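Local coordinates for protein yesU (Bacillus subtilis, PDB 1OQ1) that is of unknown function but adopts a galectin-like beta-sandwich fold, as expected for a member of the concanavalin clan, at residues Q74-I87 / G110-K123. Numbering follows the deposited sequence.
Sequences QPGLCMLFFAAAGI and GDINALHLSYFRRK
Phe81 and His116 sit opposite each other across the strands as a non-hydrogen-bonded antiparallel pair, and their side chains run alongside one another in the same direction. The rings are nearly parallel, planes 11° apart, yet so far slid that the overlap is slight; over one face of the Phe81 ring, toward its rim, lies His116 CB, 3.7 Å from Phe81 CE1, a CH-pi contact. Next along, the selenium of selenomethionine Met79 comes to the edge of the imidazole, SE 3.7 Å from His116 ND1. With CG anti to the backbone N (chi1 -178°), Met79 runs out beside the histidine before bending at chi3, which turns CE toward Ser118 CB. Both imidazole nitrogens are bonded beyond the pair, ND1 to Tyr104 and NE2 to Ser138, and this should fix how the ring is turned.

On the reverse side of the sheet two rings fold back over the partner strand. Phe82, its CG held between N and the carbonyl carbon (chi1 54°), lays one face on Leu115 CB, 3.6 Å from Phe82 CZ. Tyr119 likewise takes Cys78 CB against its face, 3.7 Å from Tyr119 CE1, while its hydroxyl bonds to Trp67.

Paired backbone bonds at Cys78/Tyr119, Leu80/Leu117 and Phe82/Leu115 hold the register, with the Met79/Ser118 and Phe81/His116 pairs, on the other face, between them. A beta bulge at Ala83-Ala84 then shifts the register by one, and bonding resumes with Asn113 N to Ala85 O at 2.8 Å. At the far end, water bridges Gln74 NE2 and Arg122 NH1; Arg122 NH2 also bonds Leu151 O and forms a salt bridge with Asp149.

The two strands are interior neighbours in one sheet of the sandwich: strand 199-205 flanks 76-86, strand 132-138 flanks 112-122, and Leu80, Phe82 and Leu117 pack on Leu165 of strand 161-168 in the opposing sheet.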
loop_
_atom_site.group_PDB
_atom_site.type_symbol
_atom_site.label_atom_id
_atom_site.label_comp_id
_atom_site.label_asym_id
_atom_site.label_seq_id
_atom_site.Cartn_x
_atom_site.Cartn_y
_atom_site.Cartn_z
ATOM N N GLN A 74 10.164 -0.281 15.114
ATOM C CA GLN A 74 8.759 -0.303 15.526
ATOM C C GLN A 74 8.723 0.368 16.903
ATOM O O GLN A 74 9.776 0.679 17.459
ATOM C CB GLN A 74 8.254 -1.750 15.624
ATOM C CG GLN A 74 8.870 -2.550 16.764
ATOM C CD GLN A 74 8.385 -3.990 16.818
ATOM O OE1 GLN A 74 8.405 -4.620 17.875
ATOM N NE2 GLN A 74 7.959 -4.523 15.677
ATOM N N PRO A 75 7.526 0.631 17.461
ATOM C CA PRO A 75 6.168 0.381 16.966
ATOM C C PRO A 75 5.865 1.128 15.674
ATOM O O PRO A 75 6.508 2.131 15.351
ATOM C CB PRO A 75 5.281 0.875 18.109
ATOM C CG PRO A 75 6.134 0.691 19.314
ATOM C CD PRO A 75 7.478 1.172 18.832
ATOM N N GLY A 76 4.865 0.639 14.950
ATOM C CA GLY A 76 4.473 1.265 13.704
ATOM C C GLY A 76 3.628 0.317 12.874
ATOM O O GLY A 76 3.449 -0.846 13.235
ATOM N N LEU A 77 3.109 0.815 11.760
ATOM C CA LEU A 77 2.283 0.007 10.873
ATOM C C LEU A 77 2.439 0.517 9.447
ATOM O O LEU A 77 2.628 1.716 9.225
ATOM C CB LEU A 77 0.813 0.081 11.317
ATOM C CG LEU A 77 -0.281 -0.583 10.467
ATOM C CD1 LEU A 77 -1.434 -1.020 11.368
ATOM C CD2 LEU A 77 -0.773 0.381 9.396
ATOM N N CYS A 78 2.385 -0.395 8.482
ATOM C CA CYS A 78 2.502 -0.020 7.084
ATOM C C CYS A 78 1.224 -0.408 6.350
ATOM O O CYS A 78 0.507 -1.318 6.771
ATOM C CB CYS A 78 3.716 -0.693 6.451
ATOM S SG CYS A 78 5.283 -0.101 7.152
HETATM N N MSE A 79 0.942 0.284 5.253
HETATM C CA MSE A 79 -0.276 0.028 4.499
HETATM C C MSE A 79 -0.154 0.538 3.067
HETATM O O MSE A 79 0.326 1.643 2.833
HETATM C CB MSE A 79 -1.452 0.726 5.197
HETATM C CG MSE A 79 -2.811 0.506 4.564
HETATM SE SE MSE A 79 -4.186 1.626 5.370
HETATM C CE MSE A 79 -4.102 0.959 7.186
ATOM N N LEU A 80 -0.583 -0.272 2.107
ATOM C CA LEU A 80 -0.531 0.149 0.717
ATOM C C LEU A 80 -1.935 0.462 0.226
ATOM O O LEU A 80 -2.850 -0.337 0.409
ATOM C CB LEU A 80 0.058 -0.949 -0.175
ATOM C CG LEU A 80 0.360 -0.440 -1.590
ATOM C CD1 LEU A 80 1.748 0.180 -1.603
ATOM C CD2 LEU A 80 0.289 -1.569 -2.597
ATOM N N PHE A 81 -2.100 1.636 -0.372
ATOM C CA PHE A 81 -3.376 2.043 -0.946
ATOM C C PHE A 81 -3.241 1.794 -2.451
ATOM O O PHE A 81 -2.174 2.026 -3.022
ATOM C CB PHE A 81 -3.625 3.542 -0.721
ATOM C CG PHE A 81 -4.235 3.875 0.616
ATOM C CD1 PHE A 81 -5.618 3.929 0.767
ATOM C CD2 PHE A 81 -3.428 4.137 1.720
ATOM C CE1 PHE A 81 -6.190 4.242 2.005
ATOM C CE2 PHE A 81 -3.990 4.450 2.959
ATOM C CZ PHE A 81 -5.374 4.504 3.100
ATOM N N PHE A 82 -4.299 1.298 -3.085
ATOM C CA PHE A 82 -4.283 1.092 -4.536
ATOM C C PHE A 82 -5.688 1.252 -5.132
ATOM O O PHE A 82 -6.676 1.196 -4.407
ATOM C CB PHE A 82 -3.640 -0.264 -4.910
ATOM C CG PHE A 82 -4.234 -1.466 -4.223
ATOM C CD1 PHE A 82 -4.954 -2.410 -4.953
ATOM C CD2 PHE A 82 -3.998 -1.707 -2.871
ATOM C CE1 PHE A 82 -5.424 -3.580 -4.354
ATOM C CE2 PHE A 82 -4.465 -2.878 -2.257
ATOM C CZ PHE A 82 -5.176 -3.815 -3.002
ATOM N N ALA A 83 -5.774 1.470 -6.443
ATOM C CA ALA A 83 -7.066 1.684 -7.109
ATOM C C ALA A 83 -7.783 2.854 -6.426
ATOM O O ALA A 83 -9.007 2.845 -6.253
ATOM C CB ALA A 83 -7.933 0.416 -7.035
ATOM N N ALA A 84 -7.011 3.868 -6.050
ATOM C CA ALA A 84 -7.553 5.035 -5.358
ATOM C C ALA A 84 -7.973 6.155 -6.308
ATOM O O ALA A 84 -7.204 6.563 -7.180
ATOM C CB ALA A 84 -6.529 5.557 -4.354
ATOM N N ALA A 85 -9.199 6.641 -6.128
ATOM C CA ALA A 85 -9.733 7.724 -6.946
ATOM C C ALA A 85 -10.931 8.354 -6.242
ATOM O O ALA A 85 -11.422 7.827 -5.247
ATOM C CB ALA A 85 -10.151 7.194 -8.312
ATOM N N GLY A 86 -11.396 9.492 -6.747
ATOM C CA GLY A 86 -12.540 10.134 -6.126
ATOM C C GLY A 86 -13.752 9.230 -6.221
ATOM O O GLY A 86 -13.819 8.374 -7.103
ATOM N N ILE A 87 -14.718 9.416 -5.328
ATOM C CA ILE A 87 -15.924 8.594 -5.343
ATOM C C ILE A 87 -16.690 8.730 -6.658
ATOM O O ILE A 87 -17.464 7.845 -7.029
ATOM C CB ILE A 87 -16.851 8.949 -4.160
ATOM C CG1 ILE A 87 -16.176 8.549 -2.844
ATOM C CG2 ILE A 87 -18.190 8.237 -4.303
ATOM C CD1 ILE A 87 -17.001 8.847 -1.612
ATOM N N GLY A 110 -14.057 9.362 3.612
ATOM C CA GLY A 110 -14.005 10.682 3.007
ATOM C C GLY A 110 -14.704 10.707 1.663
ATOM O O GLY A 110 -15.788 10.140 1.520
ATOM N N ASP A 111 -14.101 11.361 0.674
ATOM C CA ASP A 111 -14.715 11.417 -0.646
ATOM C C ASP A 111 -13.932 10.649 -1.703
ATOM O O ASP A 111 -13.962 10.993 -2.885
ATOM C CB ASP A 111 -14.925 12.873 -1.097
ATOM C CG ASP A 111 -13.633 13.663 -1.176
ATOM O OD1 ASP A 111 -12.546 13.063 -1.065
ATOM O OD2 ASP A 111 -13.711 14.899 -1.359
ATOM N N ILE A 112 -13.230 9.603 -1.278
ATOM C CA ILE A 112 -12.471 8.782 -2.218
ATOM C C ILE A 112 -12.787 7.311 -1.987
ATOM O O ILE A 112 -13.339 6.944 -0.950
ATOM C CB ILE A 112 -10.942 8.948 -2.047
ATOM C CG1 ILE A 112 -10.508 8.432 -0.670
ATOM C CG2 ILE A 112 -10.548 10.409 -2.228
ATOM C CD1 ILE A 112 -8.999 8.353 -0.487
ATOM N N ASN A 113 -12.447 6.484 -2.973
ATOM C CA ASN A 113 -12.619 5.043 -2.875
ATOM C C ASN A 113 -11.220 4.488 -3.041
ATOM O O ASN A 113 -10.384 5.107 -3.699
ATOM C CB ASN A 113 -13.487 4.489 -4.005
ATOM C CG ASN A 113 -14.957 4.765 -3.805
ATOM O OD1 ASN A 113 -15.459 4.730 -2.681
ATOM N ND2 ASN A 113 -15.663 5.021 -4.900
ATOM N N ALA A 114 -10.964 3.325 -2.454
ATOM C CA ALA A 114 -9.655 2.706 -2.571
ATOM C C ALA A 114 -9.593 1.407 -1.801
ATOM O O ALA A 114 -10.360 1.189 -0.866
ATOM C CB ALA A 114 -8.575 3.654 -2.047
ATOM N N LEU A 115 -8.679 0.544 -2.220
ATOM C CA LEU A 115 -8.436 -0.707 -1.532
ATOM C C LEU A 115 -7.174 -0.404 -0.727
ATOM O O LEU A 115 -6.300 0.326 -1.197
ATOM C CB LEU A 115 -8.173 -1.834 -2.537
ATOM C CG LEU A 115 -9.424 -2.339 -3.266
ATOM C CD1 LEU A 115 -9.041 -3.179 -4.475
ATOM C CD2 LEU A 115 -10.264 -3.144 -2.288
ATOM N N HIS A 116 -7.093 -0.906 0.501
ATOM C CA HIS A 116 -5.899 -0.677 1.309
ATOM C C HIS A 116 -5.532 -1.933 2.077
ATOM O O HIS A 116 -6.364 -2.532 2.763
ATOM C CB HIS A 116 -6.038 0.538 2.255
ATOM C CG HIS A 116 -7.419 0.776 2.787
ATOM N ND1 HIS A 116 -7.660 1.037 4.121
ATOM C CD2 HIS A 116 -8.613 0.898 2.160
ATOM C CE1 HIS A 116 -8.941 1.313 4.289
ATOM N NE2 HIS A 116 -9.542 1.235 3.116
ATOM N N LEU A 117 -4.275 -2.330 1.932
ATOM C CA LEU A 117 -3.771 -3.540 2.558
ATOM C C LEU A 117 -2.691 -3.213 3.576
ATOM O O LEU A 117 -1.626 -2.705 3.227
ATOM C CB LEU A 117 -3.220 -4.468 1.473
ATOM C CG LEU A 117 -3.162 -5.976 1.745
ATOM C CD1 LEU A 117 -2.793 -6.695 0.459
ATOM C CD2 LEU A 117 -2.166 -6.281 2.843
ATOM N N SER A 118 -2.975 -3.506 4.838
ATOM C CA SER A 118 -2.022 -3.239 5.903
ATOM C C SER A 118 -1.157 -4.458 6.176
ATOM O O SER A 118 -1.628 -5.598 6.130
ATOM C CB SER A 118 -2.763 -2.831 7.177
ATOM O OG SER A 118 -3.753 -3.791 7.501
ATOM N N TYR A 119 0.119 -4.204 6.439
ATOM C CA TYR A 119 1.073 -5.261 6.742
ATOM C C TYR A 119 2.041 -4.715 7.789
ATOM O O TYR A 119 2.164 -3.504 7.956
ATOM C CB TYR A 119 1.794 -5.716 5.467
ATOM C CG TYR A 119 2.552 -4.635 4.735
ATOM C CD1 TYR A 119 3.917 -4.447 4.953
ATOM C CD2 TYR A 119 1.917 -3.834 3.785
ATOM C CE1 TYR A 119 4.635 -3.496 4.241
ATOM C CE2 TYR A 119 2.626 -2.877 3.065
ATOM C CZ TYR A 119 3.984 -2.715 3.295
ATOM O OH TYR A 119 4.690 -1.792 2.561
ATOM N N PHE A 120 2.732 -5.607 8.487
ATOM C CA PHE A 120 3.599 -5.196 9.589
ATOM C C PHE A 120 2.737 -4.312 10.495
ATOM O O PHE A 120 3.070 -3.158 10.778
ATOM C CB PHE A 120 4.820 -4.402 9.119
ATOM C CG PHE A 120 5.894 -4.282 10.176
ATOM C CD1 PHE A 120 6.757 -5.346 10.433
ATOM C CD2 PHE A 120 5.997 -3.138 10.960
ATOM C CE1 PHE A 120 7.706 -5.276 11.456
ATOM C CE2 PHE A 120 6.943 -3.055 11.991
ATOM C CZ PHE A 120 7.799 -4.127 12.239
ATOM N N ARG A 121 1.606 -4.860 10.927
ATOM C CA ARG A 121 0.691 -4.132 11.799
ATOM C C ARG A 121 1.217 -4.320 13.213
ATOM O O ARG A 121 0.850 -5.279 13.892
ATOM C CB ARG A 121 -0.718 -4.713 11.673
ATOM C CG ARG A 121 -1.204 -4.810 10.236
ATOM C CD ARG A 121 -2.582 -5.452 10.148
ATOM N NE ARG A 121 -3.611 -4.636 10.787
ATOM C CZ ARG A 121 -4.231 -4.947 11.922
ATOM N NH1 ARG A 121 -3.938 -6.068 12.573
ATOM N NH2 ARG A 121 -5.158 -4.131 12.403
ATOM N N ARG A 122 2.086 -3.408 13.644
ATOM C CA ARG A 122 2.701 -3.510 14.962
ATOM C C ARG A 122 2.655 -2.200 15.757
ATOM O O ARG A 122 3.547 -1.931 16.560
ATOM C CB ARG A 122 4.166 -3.946 14.807
ATOM C CG ARG A 122 4.408 -5.035 13.758
ATOM C CD ARG A 122 3.792 -6.380 14.146
ATOM N NE ARG A 122 3.760 -7.287 12.998
ATOM C CZ ARG A 122 4.796 -7.998 12.565
ATOM N NH1 ARG A 122 5.967 -7.931 13.188
ATOM N NH2 ARG A 122 4.667 -8.757 11.482
ATOM N N LYS A 123 1.624 -1.393 15.540
ATOM C CA LYS A 123 1.491 -0.118 16.238
ATOM C C LYS A 123 0.965 -0.285 17.664
ATOM O O LYS A 123 1.479 0.338 18.594
ATOM C CB LYS A 123 0.561 0.814 15.449
ATOM C CG LYS A 123 0.121 2.082 16.184
ATOM C CD LYS A 123 1.290 3.015 16.493
ATOM C CE LYS A 123 0.795 4.266 17.212
ATOM N NZ LYS A 123 1.886 5.246 17.476
HETATM O O HOH W 1 6.737 -6.894 15.755
HETATM O O HOH W 2 -13.701 5.621 -7.251
HETATM O O HOH W 3 -16.095 4.787 -7.787
#